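Sialyltransferase 0160 (Photobacterium damselae, PDB 4R84) probably transfers sialic acid from CMP-activated donor sugar to beta-galactoside acceptors in alpha-2,6 linkage, using a GT-B glycosyltransferase fold. Local coordinates at residues A[486-489]-A[493-496]. Sequence-based numbering, arbitrary orientation.
Sequences QVML and IVKE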
loop_
_atom_site.group_PDB
_atom_site.type_symbol
_atom_site.label_atom_id
_atom_site.label_comp_id
_atom_site.label_asym_id
_atom_site.label_seq_id
_atom_site.Cartn_x
_atom_site.Cartn_y
_atom_site.Cartn_z
ATOM N N GLN A 486 13.695 12.150 18.124
ATOM C CA GLN A 486 15.011 11.536 17.932
ATOM C C GLN A 486 15.078 10.794 16.598
ATOM O O GLN A 486 16.094 10.858 15.895
ATOM C CB GLN A 486 15.345 10.593 19.095
ATOM C CG GLN A 486 15.702 11.330 20.406
ATOM C CD GLN A 486 16.879 12.267 20.243
ATOM O OE1 GLN A 486 17.964 11.849 19.841
ATOM N NE2 GLN A 486 16.672 13.542 20.550
ATOM N N VAL A 487 13.989 10.116 16.239
ATOM C CA VAL A 487 13.930 9.432 14.947
ATOM C C VAL A 487 13.936 10.410 13.781
ATOM O O VAL A 487 14.694 10.237 12.824
ATOM C CB VAL A 487 12.681 8.531 14.853
ATOM C CG1 VAL A 487 12.446 8.061 13.415
ATOM C CG2 VAL A 487 12.812 7.374 15.815
ATOM N N MET A 488 13.136 11.468 13.876
ATOM C CA MET A 488 13.069 12.451 12.808
ATOM C C MET A 488 14.401 13.177 12.627
ATOM O O MET A 488 14.789 13.493 11.498
ATOM C CB MET A 488 11.961 13.462 13.093
ATOM C CG MET A 488 10.610 12.821 13.273
ATOM S SD MET A 488 9.313 14.061 13.432
ATOM C CE MET A 488 9.212 14.612 11.757
ATOM N N LEU A 489 15.103 13.440 13.729
ATOM C CA LEU A 489 16.433 14.040 13.649
ATOM C C LEU A 489 17.419 13.118 12.931
ATOM O O LEU A 489 18.148 13.561 12.052
ATOM C CB LEU A 489 16.947 14.399 15.049
ATOM C CG LEU A 489 16.263 15.584 15.755
ATOM C CD1 LEU A 489 16.665 15.653 17.218
ATOM C CD2 LEU A 489 16.569 16.912 15.075
ATOM N N ILE A 493 14.649 14.632 8.831
ATOM C CA ILE A 493 13.373 15.230 8.484
ATOM C C ILE A 493 13.335 16.634 9.034
ATOM O O ILE A 493 12.885 17.567 8.371
ATOM C CB ILE A 493 12.195 14.421 9.037
ATOM C CG1 ILE A 493 12.217 13.014 8.434
ATOM C CG2 ILE A 493 10.877 15.137 8.743
ATOM C CD1 ILE A 493 11.187 12.076 9.027
ATOM N N VAL A 494 13.825 16.767 10.255
ATOM C CA VAL A 494 13.960 18.071 10.887
ATOM C C VAL A 494 15.323 18.194 11.556
ATOM O O VAL A 494 15.981 17.194 11.854
ATOM C CB VAL A 494 12.874 18.308 11.956
ATOM C CG1 VAL A 494 11.509 18.416 11.334
ATOM C CG2 VAL A 494 12.906 17.207 12.980
ATOM N N LYS A 495 15.719 19.439 11.801
ATOM C CA LYS A 495 16.802 19.748 12.713
ATOM C C LYS A 495 16.185 20.291 14.004
ATOM O O LYS A 495 14.996 20.606 14.037
ATOM C CB LYS A 495 17.759 20.756 12.074
ATOM C CG LYS A 495 18.461 20.204 10.853
ATOM C CD LYS A 495 19.470 21.192 10.287
ATOM C CE LYS A 495 20.289 20.528 9.192
ATOM N NZ LYS A 495 19.440 20.156 8.023
ATOM N N GLU A 496 16.978 20.390 15.064
ATOM C CA GLU A 496 16.440 20.775 16.358
ATOM C C GLU A 496 15.721 22.115 16.320
ATOM O O GLU A 496 14.695 22.283 16.975
ATOM C CB GLU A 496 17.540 20.816 17.415
ATOM C CG GLU A 496 17.946 19.445 17.912
ATOM C CD GLU A 496 18.651 19.507 19.252
ATOM O OE1 GLU A 496 18.830 18.439 19.879
ATOM O OE2 GLU A 496 19.000 20.626 19.688
HETATM O O HOH W 1 18.628 15.931 20.352
HETATM O O HOH W 2 18.559 16.192 11.537
#
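Met488 meets Ile493 twice, through backbone and side chain. Ile493 N donates to Met488 O at 2.9 Å; the N-H...O angle of 146° shows a moderately bent bond. Followed outward, the Met488 side chain first sets CB against Val494 CG2, 3.9 Å away. CG and SD then run past the 493-496 segment without close contact, until the bend at chi3 (74°) turns CE back onto the methyl branch of Ile493. There CE lies 3.5 Å from Ile493 CG2, tighter than ordinary van der Waals packing. Tyr454, Phe455 and Ile465 also touch Met488.

Leu489 is handled differently: its CD2 rests 3.3 Å from Val494 O and 3.5 Å from Glu496 N, while Glu496 CG packs against both methyls of that branched end, 4.0 Å from Leu489 CD2 and 4.1 Å from Leu489 CD1. Two waters bridge polar atoms across the contact. One bridges Leu489 O and Val494 O, donating to both; the other accepts from Gln486 NE2 and donates to Glu496 OE1 at 2.6 Å.

A backbone bond from residue i+5 to carbonyl i, paired with apolar contact between the same two residues, is consistent with a Schellman-type C-terminal cap, here ending helix 483-490 before strand 499-502.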